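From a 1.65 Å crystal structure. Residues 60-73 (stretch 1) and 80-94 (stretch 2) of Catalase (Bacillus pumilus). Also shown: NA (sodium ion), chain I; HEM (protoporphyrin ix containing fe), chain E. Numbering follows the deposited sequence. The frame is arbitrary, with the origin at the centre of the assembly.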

ATOM      1  N   GLY A  60       4.285   4.751 -22.426  1.00 14.02           N
ATOM      2  CA  GLY A  60       3.411   4.231 -23.482  1.00 15.51           C
ATOM      3  C   GLY A  60       2.152   5.032 -23.696  1.00 14.67           C
ATOM      4  O   GLY A  60       1.907   6.021 -23.027  1.00 15.75           O
ATOM      5  N   ALA A  61       1.321   4.519 -24.597  1.00 13.82           N
ATOM      6  CA  ALA A  61       0.146   5.209 -25.090  1.00 13.58           C
ATOM      7  C   ALA A  61      -0.872   4.165 -25.474  1.00 14.10           C
ATOM      8  O   ALA A  61      -0.524   3.158 -26.046  1.00 14.63           O
ATOM      9  CB  ALA A  61       0.472   6.090 -26.306  1.00 14.53           C
ATOM     10  N   GLY A  62      -2.137   4.502 -25.235  1.00 15.00           N
ATOM     11  CA  GLY A  62      -3.216   3.545 -25.496  1.00 15.76           C
ATOM     12  C   GLY A  62      -4.288   4.053 -26.458  1.00 15.30           C
ATOM     13  O   GLY A  62      -4.536   5.242 -26.564  1.00 16.26           O
ATOM     14  N   ALA A  63      -5.018   3.130 -27.044  1.00 15.26           N
ATOM     15  CA  ALA A  63      -6.177   3.461 -27.877  1.00 14.73           C
ATOM     16  C   ALA A  63      -7.125   2.280 -27.941  1.00 15.66           C
ATOM     17  O   ALA A  63      -6.700   1.145 -27.805  1.00 15.35           O
ATOM     18  CB  ALA A  63      -5.727   3.845 -29.264  1.00 15.19           C
ATOM     19  N   TYR A  64      -8.395   2.572 -28.172  1.00 14.31           N
ATOM     20  CA  TYR A  64      -9.392   1.475 -28.414  1.00 14.99           C
ATOM     21  C   TYR A  64      -9.659   1.271 -29.886  1.00 15.19           C
ATOM     22  O   TYR A  64      -9.423   2.141 -30.714  1.00 16.44           O
ATOM     23  CB  TYR A  64     -10.708   1.876 -27.751  1.00 15.48           C
ATOM     24  CG  TYR A  64     -10.640   1.988 -26.270  1.00 14.28           C
ATOM     25  CD1 TYR A  64     -10.324   3.194 -25.686  1.00 15.03           C
ATOM     26  CD2 TYR A  64     -11.006   0.936 -25.451  1.00 15.43           C
ATOM     27  CE1 TYR A  64     -10.299   3.331 -24.288  1.00 16.12           C
ATOM     28  CE2 TYR A  64     -11.015   1.054 -24.064  1.00 16.32           C
ATOM     29  CZ  TYR A  64     -10.614   2.274 -23.499  1.00 16.44           C
ATOM     30  OH  TYR A  64     -10.640   2.396 -22.102  1.00 19.32           O
ATOM     31  N   GLY A  65     -10.174   0.085 -30.202  1.00 15.34           N
ATOM     32  CA  GLY A  65     -10.536  -0.193 -31.539  1.00 17.35           C
ATOM     33  C   GLY A  65     -11.343  -1.455 -31.678  1.00 16.44           C
ATOM     34  O   GLY A  65     -12.012  -1.894 -30.752  1.00 17.09           O
ATOM     35  N   VAL A  66     -11.319  -1.992 -32.876  1.00 17.74           N
ATOM     36  CA  VAL A  66     -12.085  -3.196 -33.233  1.00 19.34           C
ATOM     37  C   VAL A  66     -11.216  -4.160 -34.028  1.00 17.78           C
ATOM     38  O   VAL A  66     -10.425  -3.752 -34.859  1.00 20.33           O
ATOM     39  CB  VAL A  66     -13.370  -2.846 -34.046  1.00 19.95           C
ATOM     40  CG1 VAL A  66     -14.113  -4.090 -34.455  1.00 23.72           C
ATOM     41  CG2 VAL A  66     -14.287  -1.967 -33.211  1.00 21.06           C
ATOM     42  N   PHE A  67     -11.328  -5.435 -33.706  1.00 18.38           N
ATOM     43  CA  PHE A  67     -10.792  -6.493 -34.510  1.00 18.60           C
ATOM     44  C   PHE A  67     -11.886  -7.256 -35.271  1.00 18.01           C
ATOM     45  O   PHE A  67     -12.867  -7.622 -34.697  1.00 18.05           O
ATOM     46  CB  PHE A  67     -10.031  -7.508 -33.635  1.00 18.69           C
ATOM     47  CG  PHE A  67      -9.476  -8.653 -34.441  1.00 17.86           C
ATOM     48  CD1 PHE A  67      -8.284  -8.502 -35.127  1.00 18.70           C
ATOM     49  CD2 PHE A  67     -10.115  -9.879 -34.473  1.00 19.50           C
ATOM     50  CE1 PHE A  67      -7.753  -9.517 -35.875  1.00 19.44           C
ATOM     51  CE2 PHE A  67      -9.576 -10.913 -35.225  1.00 20.30           C
ATOM     52  CZ  PHE A  67      -8.419 -10.721 -35.945  1.00 19.99           C
ATOM     53  N   GLU A  68     -11.703  -7.403 -36.574  1.00 18.84           N
ATOM     54  CA  GLU A  68     -12.650  -8.135 -37.429  1.00 22.39           C
ATOM     55  C   GLU A  68     -11.998  -9.326 -38.094  1.00 20.80           C
ATOM     56  O   GLU A  68     -11.004  -9.182 -38.788  1.00 20.71           O
ATOM     57  CB  GLU A  68     -13.222  -7.203 -38.520  1.00 25.58           C
ATOM     58  CG  GLU A  68     -14.304  -7.890 -39.353  1.00 28.22           C
ATOM     59  CD  GLU A  68     -15.070  -6.929 -40.221  1.00 33.21           C
ATOM     60  OE1 GLU A  68     -14.972  -5.706 -40.009  1.00 38.12           O
ATOM     61  OE2 GLU A  68     -15.765  -7.397 -41.124  1.00 35.22           O
ATOM     62  N   VAL A  69     -12.645 -10.474 -37.975  1.00 21.14           N
ATOM     63  CA  VAL A  69     -12.195 -11.688 -38.591  1.00 22.43           C
ATOM     64  C   VAL A  69     -12.480 -11.628 -40.087  1.00 21.78           C
ATOM     65  O   VAL A  69     -13.627 -11.332 -40.509  1.00 18.90           O
ATOM     66  CB  VAL A  69     -12.903 -12.924 -38.009  1.00 22.74           C
ATOM     67  CG1 VAL A  69     -12.521 -14.220 -38.740  1.00 22.07           C
ATOM     68  CG2 VAL A  69     -12.566 -13.039 -36.513  1.00 21.64           C
ATOM     69  N   GLU A  70     -11.442 -11.927 -40.851  1.00 20.39           N
ATOM     70  CA  GLU A  70     -11.600 -12.163 -42.305  1.00 24.59           C
ATOM     71  C   GLU A  70     -11.734 -13.654 -42.645  1.00 25.07           C
ATOM     72  O   GLU A  70     -12.571 -14.044 -43.442  1.00 26.04           O
ATOM     73  CB  GLU A  70     -10.431 -11.559 -43.088  1.00 26.03           C
ATOM     74  CG  GLU A  70     -10.656 -11.714 -44.596  1.00 29.91           C
ATOM     75  CD  GLU A  70      -9.638 -11.036 -45.467  1.00 32.27           C
ATOM     76  OE1 GLU A  70      -9.581 -11.400 -46.681  1.00 37.97           O
ATOM     77  OE2 GLU A  70      -8.920 -10.159 -44.985  1.00 32.18           O
ATOM     78  N   ASN A  71     -10.902 -14.490 -42.039  1.00 23.96           N
ATOM     79  CA  ASN A  71     -10.953 -15.932 -42.253  1.00 23.09           C
ATOM     80  C   ASN A  71     -11.173 -16.632 -40.928  1.00 22.38           C
ATOM     81  O   ASN A  71     -10.356 -16.514 -40.015  1.00 21.27           O
ATOM     82  CB  ASN A  71      -9.664 -16.411 -42.884  1.00 23.38           C
ATOM     83  CG  ASN A  71      -9.444 -15.805 -44.256  1.00 25.97           C
ATOM     84  OD1 ASN A  71     -10.347 -15.875 -45.093  1.00 26.56           O
ATOM     85  ND2 ASN A  71      -8.339 -15.139 -44.460  1.00 23.32           N
ATOM     86  N   SER A  72     -12.255 -17.389 -40.820  1.00 23.36           N
ATOM     87  CA  SER A  72     -12.527 -18.087 -39.582  1.00 24.30           C
ATOM     88  C   SER A  72     -11.467 -19.164 -39.324  1.00 23.99           C
ATOM     89  O   SER A  72     -10.852 -19.721 -40.265  1.00 24.06           O
ATOM     90  CB  SER A  72     -13.953 -18.609 -39.552  1.00 27.38           C
ATOM     91  OG  SER A  72     -14.018 -19.664 -40.416  1.00 26.65           O
ATOM     92  N   MET A  73     -11.160 -19.361 -38.049  1.00 22.36           N
ATOM     93  CA  MET A  73     -10.009 -20.184 -37.688  1.00 23.10           C
ATOM     94  C   MET A  73     -10.458 -21.446 -37.005  1.00 22.28           C
ATOM     95  O   MET A  73      -9.678 -22.123 -36.364  1.00 21.11           O
ATOM     96  CB  MET A  73      -9.043 -19.357 -36.786  1.00 23.04           C
ATOM     97  CG  MET A  73      -8.259 -18.297 -37.518  1.00 24.63           C
ATOM     98  SD  MET A  73      -7.034 -19.033 -38.625  1.00 27.92           S
ATOM     99  CE  MET A  73      -7.572 -18.251 -40.135  1.00 26.87           C
ATOM    100  N   ALA A  80     -13.638 -18.420 -29.491  1.00 20.69           N
ATOM    101  CA  ALA A  80     -14.901 -17.837 -29.916  1.00 19.72           C
ATOM    102  C   ALA A  80     -14.707 -16.594 -30.792  1.00 20.12           C
ATOM    103  O   ALA A  80     -15.397 -16.448 -31.823  1.00 19.14           O
ATOM    104  CB  ALA A  80     -15.769 -17.514 -28.702  1.00 21.32           C
ATOM    105  N   PHE A  81     -13.788 -15.692 -30.408  1.00 17.32           N
ATOM    106  CA  PHE A  81     -13.630 -14.461 -31.170  1.00 18.77           C
ATOM    107  C   PHE A  81     -13.102 -14.677 -32.590  1.00 18.99           C
ATOM    108  O   PHE A  81     -13.188 -13.761 -33.423  1.00 20.37           O
ATOM    109  CB  PHE A  81     -12.795 -13.371 -30.409  1.00 18.02           C
ATOM    110  CG  PHE A  81     -11.294 -13.531 -30.528  1.00 18.78           C
ATOM    111  CD1 PHE A  81     -10.606 -14.464 -29.765  1.00 17.97           C
ATOM    112  CD2 PHE A  81     -10.569 -12.715 -31.382  1.00 19.88           C
ATOM    113  CE1 PHE A  81      -9.242 -14.575 -29.855  1.00 19.73           C
ATOM    114  CE2 PHE A  81      -9.188 -12.782 -31.441  1.00 20.34           C
ATOM    115  CZ  PHE A  81      -8.532 -13.750 -30.700  1.00 20.78           C
ATOM    116  N   LEU A  82     -12.575 -15.864 -32.883  1.00 20.31           N
ATOM    117  CA  LEU A  82     -12.058 -16.176 -34.248  1.00 19.41           C
ATOM    118  C   LEU A  82     -12.964 -17.078 -35.068  1.00 20.57           C
ATOM    119  O   LEU A  82     -12.554 -17.603 -36.110  1.00 20.33           O
ATOM    120  CB  LEU A  82     -10.656 -16.785 -34.147  1.00 20.95           C
ATOM    121  CG  LEU A  82      -9.576 -15.898 -33.467  1.00 20.72           C
ATOM    122  CD1 LEU A  82      -8.244 -16.631 -33.340  1.00 22.61           C
ATOM    123  CD2 LEU A  82      -9.398 -14.635 -34.290  1.00 23.03           C
ATOM    124  N   SER A  83     -14.192 -17.254 -34.634  1.00 21.42           N
ATOM    125  CA  SER A  83     -14.996 -18.442 -35.091  1.00 22.29           C
ATOM    126  C   SER A  83     -15.681 -18.229 -36.416  1.00 23.59           C
ATOM    127  O   SER A  83     -16.171 -19.197 -37.049  1.00 27.30           O
ATOM    128  CB  SER A  83     -16.048 -18.845 -34.080  1.00 21.65           C
ATOM    129  OG  SER A  83     -16.996 -17.795 -33.824  1.00 23.33           O
ATOM    130  N   GLU A  84     -15.821 -16.992 -36.821  1.00 23.70           N
ATOM    131  CA  GLU A  84     -16.485 -16.794 -38.079  1.00 26.39           C
ATOM    132  C   GLU A  84     -16.131 -15.500 -38.749  1.00 23.91           C
ATOM    133  O   GLU A  84     -15.847 -14.453 -38.099  1.00 24.87           O
ATOM    134  CB  GLU A  84     -17.994 -16.966 -37.957  1.00 31.54           C
ATOM    135  CG  GLU A  84     -18.756 -16.315 -36.832  1.00 39.15           C
ATOM    136  CD  GLU A  84     -20.313 -16.276 -37.120  1.00 50.47           C
ATOM    137  OE1 GLU A  84     -20.811 -17.063 -38.012  1.00 57.73           O
ATOM    138  OE2 GLU A  84     -21.088 -15.484 -36.474  1.00 55.32           O
ATOM    139  N   GLU A  85     -16.242 -15.549 -40.077  1.00 22.26           N
ATOM    140  CA  GLU A  85     -15.978 -14.401 -40.911  1.00 23.65           C
ATOM    141  C   GLU A  85     -16.870 -13.262 -40.505  1.00 22.50           C
ATOM    142  O   GLU A  85     -18.060 -13.418 -40.299  1.00 23.96           O
ATOM    143  CB  GLU A  85     -16.248 -14.690 -42.400  1.00 25.13           C
ATOM    144  CG  GLU A  85     -15.205 -15.591 -43.032  1.00 29.08           C
ATOM    145  CD  GLU A  85     -15.325 -17.102 -42.703  1.00 31.55           C
ATOM    146  OE1 GLU A  85     -16.371 -17.562 -42.116  1.00 35.30           O
ATOM    147  OE2 GLU A  85     -14.287 -17.818 -42.972  1.00 32.55           O
ATOM    148  N   GLY A  86     -16.276 -12.073 -40.399  1.00 22.31           N
ATOM    149  CA  GLY A  86     -17.061 -10.882 -40.083  1.00 21.59           C
ATOM    150  C   GLY A  86     -17.209 -10.602 -38.601  1.00 22.16           C
ATOM    151  O   GLY A  86     -17.634  -9.500 -38.235  1.00 24.04           O
ATOM    152  N   LYS A  87     -16.863 -11.547 -37.749  1.00 21.06           N
ATOM    153  CA  LYS A  87     -17.047 -11.351 -36.332  1.00 22.80           C
ATOM    154  C   LYS A  87     -16.133 -10.228 -35.797  1.00 20.47           C
ATOM    155  O   LYS A  87     -14.940 -10.251 -36.047  1.00 19.80           O
ATOM    156  CB  LYS A  87     -16.758 -12.643 -35.566  1.00 24.91           C
ATOM    157  CG  LYS A  87     -17.126 -12.511 -34.094  1.00 27.61           C
ATOM    158  CD  LYS A  87     -17.031 -13.871 -33.423  1.00 29.08           C
ATOM    159  CE  LYS A  87     -18.071 -14.057 -32.355  1.00 32.75           C
ATOM    160  NZ  LYS A  87     -18.207 -15.533 -32.124  1.00 36.29           N
ATOM    161  N   GLN A  88     -16.726  -9.278 -35.092  1.00 21.20           N
ATOM    162  CA  GLN A  88     -16.026  -8.125 -34.557  1.00 21.60           C
ATOM    163  C   GLN A  88     -15.923  -8.240 -33.027  1.00 20.29           C
ATOM    164  O   GLN A  88     -16.894  -8.519 -32.344  1.00 20.18           O
ATOM    165  CB  GLN A  88     -16.738  -6.832 -34.938  1.00 23.75           C
ATOM    166  CG  GLN A  88     -16.792  -6.623 -36.426  1.00 28.41           C
ATOM    167  CD  GLN A  88     -17.576  -5.385 -36.850  1.00 35.00           C
ATOM    168  OE1 GLN A  88     -17.984  -4.583 -36.023  1.00 41.54           O
ATOM    169  NE2 GLN A  88     -17.732  -5.192 -38.153  1.00 36.62           N
ATOM    170  N   THR A  89     -14.736  -7.935 -32.528  1.00 19.14           N
ATOM    171  CA  THR A  89     -14.455  -7.912 -31.096  1.00 19.30           C
ATOM    172  C   THR A  89     -13.803  -6.569 -30.791  1.00 18.61           C
ATOM    173  O   THR A  89     -12.848  -6.160 -31.472  1.00 19.28           O
ATOM    174  CB  THR A  89     -13.497  -9.021 -30.753  1.00 19.40           C
ATOM    175  OG1 THR A  89     -14.114 -10.258 -31.117  1.00 19.91           O
ATOM    176  CG2 THR A  89     -13.135  -9.055 -29.258  1.00 18.71           C
ATOM    177  N   ASP A  90     -14.279  -5.911 -29.725  1.00 18.43           N
ATOM    178  CA  ASP A  90     -13.648  -4.715 -29.255  1.00 17.61           C
ATOM    179  C   ASP A  90     -12.219  -5.001 -28.711  1.00 17.25           C
ATOM    180  O   ASP A  90     -12.010  -6.033 -28.075  1.00 17.16           O
ATOM    181  CB  ASP A  90     -14.511  -4.033 -28.147  1.00 17.50           C
ATOM    182  CG  ASP A  90     -15.731  -3.345 -28.688  1.00 18.90           C
ATOM    183  OD1 ASP A  90     -15.877  -3.206 -29.927  1.00 20.95           O
ATOM    184  OD2 ASP A  90     -16.559  -2.902 -27.868  1.00 21.14           O
ATOM    185  N   VAL A  91     -11.299  -4.004 -28.849  1.00 16.32           N
ATOM    186  CA  VAL A  91      -9.953  -4.120 -28.286  1.00 16.00           C
ATOM    187  C   VAL A  91      -9.568  -2.828 -27.569  1.00 14.63           C
ATOM    188  O   VAL A  91     -10.098  -1.765 -27.841  1.00 16.66           O
ATOM    189  CB  VAL A  91      -8.828  -4.448 -29.312  1.00 16.51           C
ATOM    190  CG1 VAL A  91      -9.050  -5.811 -29.966  1.00 18.19           C
ATOM    191  CG2 VAL A  91      -8.694  -3.398 -30.417  1.00 16.49           C
ATOM    192  N   PHE A  92      -8.680  -2.994 -26.610  1.00 14.69           N
ATOM    193  CA  PHE A  92      -7.815  -1.946 -26.115  1.00 14.02           C
ATOM    194  C   PHE A  92      -6.381  -2.317 -26.335  1.00 15.20           C
ATOM    195  O   PHE A  92      -5.998  -3.447 -26.029  1.00 16.24           O
ATOM    196  CB  PHE A  92      -8.068  -1.658 -24.604  1.00 13.80           C
ATOM    197  CG  PHE A  92      -7.209  -0.544 -24.069  1.00 13.51           C
ATOM    198  CD1 PHE A  92      -7.480   0.761 -24.409  1.00 14.45           C
ATOM    199  CD2 PHE A  92      -6.133  -0.830 -23.264  1.00 13.84           C
ATOM    200  CE1 PHE A  92      -6.627   1.808 -23.969  1.00 15.37           C
ATOM    201  CE2 PHE A  92      -5.304   0.203 -22.815  1.00 14.92           C
ATOM    202  CZ  PHE A  92      -5.571   1.496 -23.125  1.00 15.78           C
ATOM    203  N   VAL A  93      -5.553  -1.327 -26.730  1.00 14.42           N
ATOM    204  CA  VAL A  93      -4.158  -1.567 -27.122  1.00 14.80           C
ATOM    205  C   VAL A  93      -3.276  -0.556 -26.456  1.00 14.25           C
ATOM    206  O   VAL A  93      -3.600   0.620 -26.438  1.00 17.13           O
ATOM    207  CB  VAL A  93      -3.950  -1.472 -28.685  1.00 14.83           C
ATOM    208  CG1 VAL A  93      -2.466  -1.553 -29.027  1.00 17.01           C
ATOM    209  CG2 VAL A  93      -4.821  -2.538 -29.386  1.00 16.63           C
ATOM    210  N   ARG A  94      -2.203  -1.025 -25.843  1.00 14.31           N
ATOM    211  CA  ARG A  94      -1.167  -0.108 -25.343  1.00 13.91           C
ATOM    212  C   ARG A  94       0.186  -0.403 -26.041  1.00 14.55           C
ATOM    213  O   ARG A  94       0.610  -1.558 -26.119  1.00 15.50           O
ATOM    214  CB  ARG A  94      -0.987  -0.203 -23.837  1.00 13.09           C
ATOM    215  CG  ARG A  94      -0.026   0.828 -23.258  1.00 12.59           C
ATOM    216  CD  ARG A  94      -0.114   0.864 -21.717  1.00 12.58           C
ATOM    217  NE  ARG A  94       0.857   1.777 -21.097  1.00 11.87           N
ATOM    218  CZ  ARG A  94       2.148   1.515 -20.898  1.00 12.35           C
ATOM    219  NH1 ARG A  94       2.706   0.429 -21.311  1.00 11.97           N
ATOM    220  NH2 ARG A  94       2.898   2.425 -20.267  1.00 12.96           N
TER
HETATM  221 NA    NA I 505     -14.351 -19.997 -42.617  1.00 15.80          NA
HETATM  222  CHA HEM E 501       5.131  -5.207 -19.313  0.50 11.44           C
HETATM  223  CHB HEM E 501       7.437  -8.858 -17.103  0.50 11.38           C
HETATM  224  CHC HEM E 501       8.879 -10.536 -21.564  0.50 11.70           C
HETATM  225  CHD HEM E 501       5.943  -7.267 -23.607  0.50 11.68           C
HETATM  226  C1A HEM E 501       5.666  -6.034 -18.338  0.50 11.90           C
HETATM  227  C2A HEM E 501       5.549  -5.838 -16.924  0.50 12.00           C
HETATM  228  C3A HEM E 501       6.194  -6.866 -16.308  0.50 11.81           C
HETATM  229  C4A HEM E 501       6.702  -7.693 -17.326  0.50 11.64           C
HETATM  230  CMA HEM E 501       6.335  -7.236 -14.860  0.50 11.00           C
HETATM  231  CAA HEM E 501       4.794  -4.715 -16.288  0.50 11.68           C
HETATM  232  CBA HEM E 501       3.302  -5.016 -16.540  0.50 12.41           C
HETATM  233  CGA HEM E 501       2.412  -4.083 -15.807  0.50 12.77           C
HETATM  234  O1A HEM E 501       1.205  -4.058 -16.123  0.50 14.19           O
HETATM  235  O2A HEM E 501       2.826  -3.419 -14.829  0.50 12.33           O
HETATM  236  C1B HEM E 501       8.030  -9.587 -18.171  0.50 11.68           C
HETATM  237  C2B HEM E 501       8.837 -10.746 -17.939  0.50 11.46           C
HETATM  238  C3B HEM E 501       9.262 -11.214 -19.155  0.50 11.30           C
HETATM  239  C4B HEM E 501       8.655 -10.356 -20.183  0.50 11.40           C
HETATM  240  CMB HEM E 501       9.138 -11.319 -16.578  0.50 11.98           C
HETATM  241  CAB HEM E 501      10.078 -12.388 -19.469  0.50 11.38           C
HETATM  242  CBB HEM E 501      10.268 -13.319 -18.531  0.50 12.26           C
HETATM  243  C1C HEM E 501       8.187  -9.783 -22.513  0.50 11.92           C
HETATM  244  C2C HEM E 501       8.048 -10.160 -23.830  0.50 12.05           C
HETATM  245  C3C HEM E 501       7.244  -9.226 -24.407  0.50 11.67           C
HETATM  246  C4C HEM E 501       6.814  -8.306 -23.422  0.50 12.01           C
HETATM  247  CMC HEM E 501       8.770 -11.328 -24.466  0.50 11.80           C
HETATM  248  CAC HEM E 501       6.742  -9.274 -25.739  0.50 12.51           C
HETATM  249  CBC HEM E 501       6.632 -10.463 -26.305  0.50 12.74           C
HETATM  250  C1D HEM E 501       5.507  -6.456 -22.548  0.50 11.43           C
HETATM  251  C2D HEM E 501       4.644  -5.298 -22.786  0.50 11.05           C
HETATM  252  C3D HEM E 501       4.429  -4.691 -21.615  0.50 10.61           C
HETATM  253  C4D HEM E 501       5.160  -5.502 -20.647  0.50 11.46           C
HETATM  254  CMD HEM E 501       4.155  -4.912 -24.150  0.50 10.93           C
HETATM  255  CAD HEM E 501       3.590  -3.468 -21.341  0.50 10.40           C
HETATM  256  CBD HEM E 501       2.126  -3.957 -21.269  0.50 10.48           C
HETATM  257  CGD HEM E 501       1.332  -2.706 -21.032  0.50 10.87           C
HETATM  258  O1D HEM E 501       1.058  -2.027 -22.015  0.50 10.55           O
HETATM  259  O2D HEM E 501       0.958  -2.364 -19.878  0.50 10.68           O
HETATM  260  NA  HEM E 501       6.366  -7.218 -18.587  0.50 12.83           N
HETATM  261  NB  HEM E 501       7.966  -9.422 -19.505  0.50 11.60           N
HETATM  262  NC  HEM E 501       7.378  -8.701 -22.248  0.50 12.34           N
HETATM  263  ND  HEM E 501       5.798  -6.556 -21.256  0.50 11.80           N
HETATM  264 FE   HEM E 501       6.842  -7.933 -20.421  0.50 14.59          FE
HETATM  265  O   HOH W   1     -11.885 -18.396 -45.031  1.00 40.10           O
HETATM  266  O   HOH W   2     -12.150 -19.827 -43.003  1.00 34.03           O
HETATM  267  O   HOH W   3     -16.211 -20.089 -42.329  1.00 36.56           O
HETATM  268  O   HOH W   4     -14.515 -19.677 -44.643  1.00 34.75           O
HETATM  269  O   HOH W   5     -14.364 -21.989 -42.593  1.00 28.49           O

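How does stretch 2 meet its partner before the strand begins? Ala-80 makes no contact across, but its carbonyl O accepts a hydrogen bond from Ser-83 OG at 2.9 Å and another from Lys-87 NZ at 3.0 Å, tying the loop to itself. The ring edge of Phe-81 lies by Phe-67, CD2 to CD2 4.2 Å. Leu-82 does more: its CD2 packs 3.8 Å from Phe-67 CE2 and 4.2 Å from Val-69 CG2, its CB sits 4.0 Å from Met-73 CB, and its carbonyl O receives a hydrogen bond from Met-73 N at 3.0 Å.

What holds the turn against the end of stretch 1? Residues Glu-84 to Lys-87 form a type II turn, closed by a hydrogen bond from Lys-87 N to Glu-84 O at 3.1 Å. The side chain of Glu-85 bends back so that OE2 accepts a hydrogen bond from Ser-72 N at 3.0 Å. Glu-85 OE2 also binds the sodium ion, at 2.2 Å from NA, and Ser-72 OG binds the same ion. Glu-85 OE2 and Ser-72 OG thus lie 3.2 Å apart as fellow ligands of the metal, whose other four ligands are waters. Gly-86, with phi at 89°, has a backbone that calls for glycine, since a CB would jam against the preceding carbonyl. Its N donates to Val-69 O at 2.8 Å, while Val-69 N donates to Lys-87 O at 3.0 Å.

How do the strands pair from Gln-88 onward? They run antiparallel, with paired hydrogen bonds at alternate residues. Thr-89 N gives to Phe-67 O at 2.9 Å and Thr-89 O receives from Phe-67 N at 2.8 Å; Val-91 and Gly-65 repeat the pattern, as do Val-93 and Ala-63. Between these pairs the backbones come closer, and CA-H...O contacts fill in, such as Gln-88 CA to Phe-67 O at 3.2 Å. The side chain of Gln-88 adds a weak hydrogen bond from NE2 to Glu-68 OE1 at 3.4 Å.

What do the side chains contribute near the end of stretch 2? Phe-92 directs its ring edge at the face of Tyr-64, with CD1 3.6 Å from Tyr-64 CE2 and the planes at 56°. Gly-62 leaves room for this ring: an ideal CB there would come within 2.6 Å of Phe-92 CZ. Arg-94 lies with one guanidinium face against Gly-60 CA, where a CB would likewise clash with CZ of the arginine. Its NH1 donates a hydrogen bond to HEM O1D at 3.0 Å, linking this sheet to the heme of the catalase.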